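Local coordinates for protein putative ATP-dependent endonuclease of the OLD family (Thermus scotoductus, PDB 6P74) that degrades linear and supercoiled double-stranded DNA from 5' to 3' with a metal-dependent Toprim nuclease domain and has DNA-stimulated ATPase activity, at residues E377-R382 / V403-K409; D433-I437 / Q449-N453; F473-L479 / L512-A518. All coordinates share one frame; numbering follows the deposited sequence. Where two conformers were deposited one is given.

Contact 1 (E377-R382 / V403-K409); sequences EGYGDR and VVDCGGK
The carbonyl of E377 meets the turn at C406-G408 through its oxygen. E377 O accepts from G408 N at 2.8 Å, and the donor is tilted 18° from the carbonyl plane. G407 N also reaches this oxygen, but that bond is weak. G407 N donates as well to D405 OD1, at 3.2 Å, which makes an Asx turn. The D405 carboxylate then lies against G378, with OD1 3.3 Å from G378 CA. At the other end R382 crosses to the strand. Its CG is anti to the backbone N (chi1 -173°) and the chain stays extended to NE, which carries the guanidinium to V403. R382 NE donates to V403 O at 2.7 Å with an almost straight N-H...O angle of 165°. The oxygen lies at the guanidinium edge, in its plane, while NE sits above the carbonyl plane. CG of R382 packs on V403 CG1 at 3.7 Å. A water links R382 NH2 to V403 N. The segments belong to the beta-alpha-beta unit of strand 372-376, helix 379-391 and strand 401-405 in the Toprim domain. E377 follows the first strand and probably binds a metal, as does D381 on the helix. The E377 and K409 side chains run side by side, and E377 OE1 comes 3.8 Å from K409 CE. A second water joins E377 OE1 to K409 N, weakly at the K409 end. Further out, E377 OE2 accepts from D431 N. K409 NZ forms a salt bridge with E456 and hydrogen bonds to N460 and D431 O.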
loop_
_atom_site.group_PDB
_atom_site.type_symbol
_atom_site.label_atom_id
_atom_site.label_comp_id
_atom_site.label_asym_id
_atom_site.label_seq_id
_atom_site.Cartn_x
_atom_site.Cartn_y
_atom_site.Cartn_z
ATOM N N GLU A 377 -23.765 5.914 35.983
ATOM C CA GLU A 377 -25.165 5.543 35.776
ATOM C C GLU A 377 -25.852 6.405 34.728
ATOM O O GLU A 377 -26.586 5.887 33.875
ATOM C CB GLU A 377 -25.958 5.631 37.064
ATOM C CG GLU A 377 -25.564 4.631 38.113
ATOM C CD GLU A 377 -26.259 4.910 39.437
ATOM O OE1 GLU A 377 -27.464 4.628 39.536
ATOM O OE2 GLU A 377 -25.618 5.449 40.363
ATOM N N GLY A 378 -25.671 7.719 34.795
ATOM C CA GLY A 378 -26.657 8.578 34.160
ATOM C C GLY A 378 -26.108 9.930 33.772
ATOM O O GLY A 378 -24.924 10.226 33.952
ATOM N N TYR A 379 -27.001 10.741 33.206
ATOM C CA TYR A 379 -26.585 12.015 32.633
ATOM C C TYR A 379 -25.988 12.925 33.703
ATOM O O TYR A 379 -24.901 13.493 33.523
ATOM C CB TYR A 379 -27.775 12.680 31.951
ATOM C CG TYR A 379 -27.467 14.053 31.422
ATOM C CD1 TYR A 379 -26.837 14.219 30.194
ATOM C CD2 TYR A 379 -27.794 15.189 32.160
ATOM C CE1 TYR A 379 -26.548 15.485 29.704
ATOM C CE2 TYR A 379 -27.510 16.445 31.689
ATOM C CZ TYR A 379 -26.893 16.593 30.457
ATOM O OH TYR A 379 -26.605 17.850 30.004
ATOM N N GLY A 380 -26.678 13.058 34.837
ATOM C CA GLY A 380 -26.150 13.858 35.932
ATOM C C GLY A 380 -24.795 13.379 36.427
ATOM O O GLY A 380 -23.951 14.187 36.823
ATOM N N ASP A 381 -24.552 12.072 36.390
ATOM C CA ASP A 381 -23.263 11.580 36.865
ATOM C C ASP A 381 -22.149 11.937 35.894
ATOM O O ASP A 381 -21.030 12.257 36.312
ATOM C CB ASP A 381 -23.332 10.072 37.093
ATOM C CG ASP A 381 -24.534 9.676 37.936
ATOM O OD1 ASP A 381 -24.613 10.122 39.121
ATOM O OD2 ASP A 381 -25.411 8.941 37.407
ATOM N N ARG A 382 -22.438 11.887 34.594
ATOM C CA ARG A 382 -21.445 12.282 33.601
ATOM C C ARG A 382 -21.082 13.755 33.756
ATOM O O ARG A 382 -19.899 14.109 33.813
ATOM C CB ARG A 382 -21.973 11.997 32.199
ATOM C CG ARG A 382 -20.949 12.208 31.119
ATOM C CD ARG A 382 -21.309 11.422 29.875
ATOM N NE ARG A 382 -20.217 11.505 28.925
ATOM C CZ ARG A 382 -20.039 12.507 28.078
ATOM N NH1 ARG A 382 -20.897 13.518 28.040
ATOM N NH2 ARG A 382 -18.989 12.498 27.278
ATOM N N VAL A 403 -15.893 8.872 29.324
ATOM C CA VAL A 403 -16.836 8.906 30.424
ATOM C C VAL A 403 -18.190 8.510 29.854
ATOM O O VAL A 403 -18.760 9.231 29.030
ATOM C CB VAL A 403 -16.879 10.290 31.074
ATOM C CG1 VAL A 403 -17.923 10.305 32.195
ATOM C CG2 VAL A 403 -15.476 10.671 31.563
ATOM N N VAL A 404 -18.727 7.379 30.294
ATOM C CA VAL A 404 -19.849 6.736 29.620
ATOM C C VAL A 404 -21.064 6.727 30.537
ATOM O O VAL A 404 -21.039 6.122 31.617
ATOM C CB VAL A 404 -19.490 5.314 29.185
ATOM C CG1 VAL A 404 -19.189 4.458 30.401
ATOM C CG2 VAL A 404 -20.635 4.759 28.417
ATOM N N ASP A 405 -22.127 7.379 30.084
ATOM C CA ASP A 405 -23.452 7.345 30.699
ATOM C C ASP A 405 -24.118 6.025 30.301
ATOM O O ASP A 405 -24.501 5.831 29.140
ATOM C CB ASP A 405 -24.200 8.594 30.216
ATOM C CG ASP A 405 -25.711 8.557 30.440
ATOM O OD1 ASP A 405 -26.244 7.580 30.998
ATOM O OD2 ASP A 405 -26.372 9.556 30.038
ATOM N N CYS A 406 -24.218 5.091 31.233
ATOM C CA CYS A 406 -24.596 3.731 30.852
ATOM C C CYS A 406 -26.097 3.477 30.914
ATOM O O CYS A 406 -26.547 2.396 30.506
ATOM C CB CYS A 406 -23.877 2.702 31.728
ATOM S SG CYS A 406 -22.046 2.703 31.615
ATOM N N GLY A 407 -26.885 4.433 31.396
ATOM C CA GLY A 407 -28.314 4.214 31.461
ATOM C C GLY A 407 -28.785 3.416 32.659
ATOM O O GLY A 407 -29.769 2.671 32.551
ATOM N N GLY A 408 -28.102 3.538 33.801
ATOM C CA GLY A 408 -28.533 2.890 35.032
ATOM C C GLY A 408 -27.691 1.665 35.318
ATOM O O GLY A 408 -26.771 1.321 34.571
ATOM N N LYS A 409 -28.014 0.982 36.424
ATOM C CA LYS A 409 -27.106 -0.055 36.907
ATOM C C LYS A 409 -27.063 -1.250 35.957
ATOM O O LYS A 409 -25.975 -1.736 35.614
ATOM C CB LYS A 409 -27.485 -0.461 38.329
ATOM C CG LYS A 409 -27.208 0.716 39.328
ATOM C CD LYS A 409 -27.552 0.357 40.772
ATOM C CE LYS A 409 -27.200 1.520 41.724
ATOM N NZ LYS A 409 -27.645 1.229 43.122
HETATM O O HOH W 1 -29.366 2.846 38.245
HETATM O O HOH W 2 -16.267 10.931 27.447
#

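Contact 2 (D433-I437 / Q449-N453); sequences DVWPI and QEQEN
N453 reaches from helix 443-467 to the loop at V434-I437 and bonds to both the N-H and the C=O of W435. Its CB lies near V434 CG1. With CG anti to the carbonyl carbon (chi1 -74°), the side chain heads for the loop. CG sits 3.7 Å from V434 CG1, and the two side chains are set obliquely to each other. The two ends of the amide then take different partners. OD1 accepts from W435 N at 3.1 Å with an N-H...O angle of 164°. That donor stands above the amide carbonyl plane. OD1 also comes 3.5 Å from V434 CA. On the other branch, ND2 donates to W435 O at 2.7 Å. This oxygen lies close to the amide plane of N453, whereas ND2 is tilted 20° from the carbonyl plane of W435. ND2 also touches I437 CD1, at 3.6 Å. I437 closes the apolar end of the contact. Its CG1 passes Q449 CB at 3.7 Å, the two side chains running in opposite directions. Its CD1 reaches E450 CG at 3.8 Å, with those side chains at about a right angle. The indole of W435 leads away from the helix toward P477 and S478. D433, at the start of the loop, probably binds a divalent metal and lies near D431 and E377. The contact folds the loop after strand 426-431 back over the long helix that follows it. Two bonds to one residue fix the rotation of the N453 amide and define which end is oxygen and which is nitrogen. The buried amide thus has a partner at each end, and one side chain holds the loop backbone at W435 by both its N-H and its C=O.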
loop_
_atom_site.group_PDB
_atom_site.type_symbol
_atom_site.label_atom_id
_atom_site.label_comp_id
_atom_site.label_asym_id
_atom_site.label_seq_id
_atom_site.Cartn_x
_atom_site.Cartn_y
_atom_site.Cartn_z
ATOM N N ASP A 433 -27.906 3.831 46.795
ATOM C CA ASP A 433 -29.369 3.896 46.668
ATOM C C ASP A 433 -30.086 2.983 47.655
ATOM O O ASP A 433 -31.117 2.395 47.338
ATOM C CB ASP A 433 -29.812 3.589 45.246
ATOM C CG ASP A 433 -29.584 4.761 44.326
ATOM O OD1 ASP A 433 -29.675 5.903 44.823
ATOM O OD2 ASP A 433 -29.327 4.560 43.126
ATOM N N VAL A 434 -29.546 2.893 48.863
ATOM C CA VAL A 434 -30.162 2.189 49.976
ATOM C C VAL A 434 -30.450 3.229 51.044
ATOM O O VAL A 434 -29.596 4.067 51.342
ATOM C CB VAL A 434 -29.228 1.088 50.501
ATOM C CG1 VAL A 434 -29.725 0.490 51.845
ATOM C CG2 VAL A 434 -29.003 0.057 49.389
ATOM N N TRP A 435 -31.653 3.199 51.597
ATOM C CA TRP A 435 -32.088 4.275 52.472
ATOM C C TRP A 435 -32.667 3.701 53.752
ATOM O O TRP A 435 -33.326 2.662 53.710
ATOM C CB TRP A 435 -33.136 5.138 51.757
ATOM C CG TRP A 435 -32.601 5.662 50.465
ATOM C CD1 TRP A 435 -32.776 5.126 49.203
ATOM C CD2 TRP A 435 -31.756 6.803 50.302
ATOM N NE1 TRP A 435 -32.091 5.872 48.279
ATOM C CE2 TRP A 435 -31.459 6.909 48.926
ATOM C CE3 TRP A 435 -31.221 7.744 51.192
ATOM C CZ2 TRP A 435 -30.661 7.935 48.412
ATOM C CZ3 TRP A 435 -30.432 8.748 50.688
ATOM C CH2 TRP A 435 -30.148 8.836 49.309
ATOM N N PRO A 436 -32.441 4.335 54.905
ATOM C CA PRO A 436 -33.066 3.834 56.131
ATOM C C PRO A 436 -34.582 3.916 56.047
ATOM O O PRO A 436 -35.151 4.824 55.433
ATOM C CB PRO A 436 -32.511 4.762 57.219
ATOM C CG PRO A 436 -32.135 6.001 56.489
ATOM C CD PRO A 436 -31.604 5.515 55.179
ATOM N N ILE A 437 -35.238 2.943 56.673
ATOM C CA ILE A 437 -36.689 2.867 56.627
ATOM C C ILE A 437 -37.262 3.836 57.654
ATOM O O ILE A 437 -36.822 3.881 58.812
ATOM C CB ILE A 437 -37.168 1.424 56.855
ATOM C CG1 ILE A 437 -37.098 0.620 55.545
ATOM C CG2 ILE A 437 -38.596 1.409 57.331
ATOM C CD1 ILE A 437 -35.876 -0.250 55.410
ATOM N N GLN A 449 -39.969 0.256 50.799
ATOM C CA GLN A 449 -38.590 0.658 51.056
ATOM C C GLN A 449 -37.688 -0.554 51.299
ATOM O O GLN A 449 -36.602 -0.660 50.715
ATOM C CB GLN A 449 -38.530 1.610 52.238
ATOM C CG GLN A 449 -38.768 3.054 51.877
ATOM C CD GLN A 449 -38.425 3.983 53.037
ATOM O OE1 GLN A 449 -37.267 4.395 53.188
ATOM N NE2 GLN A 449 -39.422 4.294 53.877
ATOM N N GLU A 450 -38.117 -1.478 52.166
ATOM C CA GLU A 450 -37.321 -2.680 52.380
ATOM C C GLU A 450 -37.057 -3.397 51.067
ATOM O O GLU A 450 -35.919 -3.768 50.762
ATOM C CB GLU A 450 -38.028 -3.622 53.333
ATOM C CG GLU A 450 -37.509 -3.601 54.707
ATOM C CD GLU A 450 -38.465 -4.289 55.623
ATOM O OE1 GLU A 450 -38.284 -5.504 55.867
ATOM O OE2 GLU A 450 -39.425 -3.620 56.062
ATOM N N GLN A 451 -38.110 -3.606 50.276
ATOM C CA GLN A 451 -37.944 -4.360 49.045
ATOM C C GLN A 451 -37.056 -3.612 48.067
ATOM O O GLN A 451 -36.216 -4.222 47.400
ATOM C CB GLN A 451 -39.301 -4.661 48.434
ATOM C CG GLN A 451 -40.041 -5.760 49.134
ATOM C CD GLN A 451 -41.531 -5.735 48.828
ATOM O OE1 GLN A 451 -42.032 -4.813 48.161
ATOM N NE2 GLN A 451 -42.255 -6.742 49.333
ATOM N N GLU A 452 -37.201 -2.290 47.985
ATOM C CA GLU A 452 -36.314 -1.520 47.118
ATOM C C GLU A 452 -34.858 -1.595 47.583
ATOM O O GLU A 452 -33.951 -1.734 46.758
ATOM C CB GLU A 452 -36.787 -0.073 47.042
ATOM C CG GLU A 452 -37.964 0.099 46.106
ATOM C CD GLU A 452 -38.750 1.377 46.365
ATOM O OE1 GLU A 452 -39.950 1.399 45.988
ATOM O OE2 GLU A 452 -38.175 2.336 46.951
ATOM N N ASN A 453 -34.611 -1.496 48.895
ATOM C CA ASN A 453 -33.246 -1.645 49.398
ATOM C C ASN A 453 -32.646 -2.982 48.981
ATOM O O ASN A 453 -31.514 -3.036 48.493
ATOM C CB ASN A 453 -33.212 -1.476 50.917
ATOM C CG ASN A 453 -33.383 -0.033 51.328
ATOM O OD1 ASN A 453 -33.310 0.863 50.495
ATOM N ND2 ASN A 453 -33.602 0.203 52.610
#

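Contact 3 (F473-L479 / L512-A518); sequences FVVQPSL and LRPFVEA
F473 and P514 bury the most surface here, with L479 next. The F473 ring lies flat against the helix backbone. A518 CA stands over the centre of one ring face, 3.7 Å from the centroid and 9° off the normal, a CH-pi contact. A518 CB touches F473 CG, also at 3.7 Å. CG of F473 is anti to its carbonyl carbon (chi1 -64°), which turns the ring along the helix toward E517. There F473 CE2 meets E517 CB. The carbonyl of P514 lies beside the base of this side chain, with P514 O 3.4 Å from F473 CB. P514 itself presses its ring against the strand backbone, and its CB is 3.5 Å from V474 O. L479, past the strand end, closes the other end of the contact. Its CD1 sits over one face of the F515 ring, offset toward the rim and 4.2 Å from the centroid, a second CH-pi contact. The same methyl packs on L512 CD1 at 3.7 Å. V475 CG2 also reaches F515 obliquely. No hydrogen bond crosses the contact. The short axes of the strand and helix run roughly antiparallel, at 147°. S478 caps the next helix through OG and probably binds a metal, and L479 N donates to D431. This is helix-on-sheet packing of an alpha/beta Toprim domain: helix 513-523 covers edge strand 472-475 and reaches V429 of the next strand, while the edge strand's C-terminal end leads to the metal site.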
loop_
_atom_site.group_PDB
_atom_site.type_symbol
_atom_site.label_atom_id
_atom_site.label_comp_id
_atom_site.label_asym_id
_atom_site.label_seq_id
_atom_site.Cartn_x
_atom_site.Cartn_y
_atom_site.Cartn_z
ATOM N N PHE A 473 -16.411 1.972 42.690
ATOM C CA PHE A 473 -16.564 2.956 43.757
ATOM C C PHE A 473 -18.050 3.213 43.991
ATOM O O PHE A 473 -18.803 3.407 43.035
ATOM C CB PHE A 473 -15.823 4.247 43.393
ATOM C CG PHE A 473 -14.332 4.054 43.272
ATOM C CD1 PHE A 473 -13.792 3.383 42.186
ATOM C CD2 PHE A 473 -13.484 4.467 44.282
ATOM C CE1 PHE A 473 -12.423 3.158 42.088
ATOM C CE2 PHE A 473 -12.106 4.271 44.185
ATOM C CZ PHE A 473 -11.574 3.621 43.084
ATOM N N VAL A 474 -18.478 3.210 45.255
ATOM C CA VAL A 474 -19.893 3.355 45.563
ATOM C C VAL A 474 -20.106 4.653 46.328
ATOM O O VAL A 474 -19.541 4.841 47.409
ATOM C CB VAL A 474 -20.442 2.165 46.351
ATOM C CG1 VAL A 474 -21.930 2.383 46.569
ATOM C CG2 VAL A 474 -20.179 0.830 45.571
ATOM N N VAL A 475 -20.927 5.545 45.773
ATOM C CA VAL A 475 -21.300 6.769 46.485
ATOM C C VAL A 475 -22.471 6.456 47.411
ATOM O O VAL A 475 -23.552 6.089 46.943
ATOM C CB VAL A 475 -21.667 7.898 45.513
ATOM C CG1 VAL A 475 -21.966 9.167 46.331
ATOM C CG2 VAL A 475 -20.551 8.146 44.534
ATOM N N GLN A 476 -22.256 6.600 48.721
ATOM C CA GLN A 476 -23.210 6.288 49.796
ATOM C C GLN A 476 -23.794 7.564 50.381
ATOM O O GLN A 476 -23.025 8.402 50.884
ATOM C CB GLN A 476 -22.496 5.530 50.916
ATOM C CG GLN A 476 -21.695 4.352 50.460
ATOM C CD GLN A 476 -21.320 3.489 51.628
ATOM O OE1 GLN A 476 -20.287 3.704 52.252
ATOM N NE2 GLN A 476 -22.182 2.535 51.968
ATOM N N PRO A 477 -25.119 7.738 50.407
ATOM C CA PRO A 477 -26.098 6.856 49.777
ATOM C C PRO A 477 -26.241 7.140 48.292
ATOM O O PRO A 477 -26.678 6.249 47.575
ATOM C CB PRO A 477 -27.405 7.177 50.504
ATOM C CG PRO A 477 -27.218 8.597 51.015
ATOM C CD PRO A 477 -25.747 8.679 51.365
ATOM N N SER A 478 -25.879 8.342 47.844
ATOM C CA SER A 478 -26.018 8.705 46.434
ATOM C C SER A 478 -25.260 9.994 46.177
ATOM O O SER A 478 -25.023 10.777 47.097
ATOM C CB SER A 478 -27.482 8.909 46.043
ATOM O OG SER A 478 -28.011 10.011 46.774
ATOM N N LEU A 479 -24.934 10.230 44.903
ATOM C CA LEU A 479 -24.265 11.475 44.527
ATOM C C LEU A 479 -25.143 12.675 44.830
ATOM O O LEU A 479 -24.646 13.720 45.277
ATOM C CB LEU A 479 -23.867 11.461 43.044
ATOM C CG LEU A 479 -23.094 12.683 42.514
ATOM C CD1 LEU A 479 -21.737 12.797 43.124
ATOM C CD2 LEU A 479 -22.974 12.718 40.962
ATOM N N LEU A 512 -18.507 12.444 49.118
ATOM C CA LEU A 512 -18.068 12.630 47.739
ATOM C C LEU A 512 -16.784 11.871 47.399
ATOM O O LEU A 512 -16.485 11.671 46.211
ATOM C CB LEU A 512 -17.858 14.121 47.492
ATOM C CG LEU A 512 -18.008 14.717 46.107
ATOM C CD1 LEU A 512 -19.187 14.141 45.364
ATOM C CD2 LEU A 512 -18.224 16.195 46.325
ATOM N N ARG A 513 -16.034 11.448 48.413
ATOM C CA ARG A 513 -14.721 10.849 48.197
ATOM C C ARG A 513 -14.714 9.693 47.208
ATOM O O ARG A 513 -13.811 9.659 46.358
ATOM C CB ARG A 513 -14.159 10.397 49.551
ATOM C CG ARG A 513 -12.889 9.559 49.455
ATOM C CD ARG A 513 -12.478 9.018 50.826
ATOM N NE ARG A 513 -12.037 10.090 51.712
ATOM C CZ ARG A 513 -12.047 9.985 53.033
ATOM N NH1 ARG A 513 -12.506 8.867 53.590
ATOM N NH2 ARG A 513 -11.624 10.985 53.792
ATOM N N PRO A 514 -15.647 8.734 47.241
ATOM C CA PRO A 514 -15.565 7.632 46.269
ATOM C C PRO A 514 -15.719 8.115 44.840
ATOM O O PRO A 514 -15.152 7.501 43.928
ATOM C CB PRO A 514 -16.703 6.686 46.708
ATOM C CG PRO A 514 -16.939 7.082 48.206
ATOM C CD PRO A 514 -16.818 8.574 48.118
ATOM N N PHE A 515 -16.415 9.242 44.629
ATOM C CA PHE A 515 -16.572 9.771 43.281
ATOM C C PHE A 515 -15.267 10.357 42.778
ATOM O O PHE A 515 -14.847 10.067 41.658
ATOM C CB PHE A 515 -17.683 10.824 43.235
ATOM C CG PHE A 515 -18.232 11.057 41.857
ATOM C CD1 PHE A 515 -19.033 10.111 41.245
ATOM C CD2 PHE A 515 -17.961 12.213 41.178
ATOM C CE1 PHE A 515 -19.540 10.312 39.965
ATOM C CE2 PHE A 515 -18.471 12.420 39.903
ATOM C CZ PHE A 515 -19.249 11.456 39.288
ATOM N N VAL A 516 -14.598 11.188 43.587
ATOM C CA VAL A 516 -13.375 11.765 43.048
ATOM C C VAL A 516 -12.255 10.714 43.037
ATOM O O VAL A 516 -11.421 10.708 42.125
ATOM C CB VAL A 516 -12.993 13.097 43.766
ATOM C CG1 VAL A 516 -14.071 13.581 44.699
ATOM C CG2 VAL A 516 -11.636 13.071 44.421
ATOM N N GLU A 517 -12.248 9.770 43.984
ATOM C CA GLU A 517 -11.245 8.719 43.906
ATOM C C GLU A 517 -11.451 7.836 42.676
ATOM O O GLU A 517 -10.466 7.417 42.050
ATOM C CB GLU A 517 -11.225 7.902 45.199
ATOM C CG GLU A 517 -9.947 8.150 45.993
ATOM C CD GLU A 517 -8.705 8.111 45.099
ATOM O OE1 GLU A 517 -7.923 9.097 45.138
ATOM O OE2 GLU A 517 -8.496 7.094 44.378
ATOM N N ALA A 518 -12.702 7.564 42.291
ATOM C CA ALA A 518 -12.932 6.861 41.029
ATOM C C ALA A 518 -12.250 7.580 39.869
ATOM O O ALA A 518 -11.597 6.945 39.020
ATOM C CB ALA A 518 -14.427 6.722 40.756
#

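Each contact closes its own loop, and the three follow in series without nesting or crossing. Contact 1 comes first and brings the end of strand 401-405 back to the start of helix 379-391. Contact 2 then folds the loop after strand 426-431 onto helix 443-467. Contact 3 closes last, over a longer span, and lays the C-terminal helix 513-523 on strand 472-475. Contacts 1 and 3 lie on opposite edge strands of one four-stranded parallel sheet. D381 of contact 1 touches L479 and F515 of contact 3. W435 of contact 2 packs on P477 of contact 3. D433 lies close to E377 and K409 of contact 1, beside the metal site.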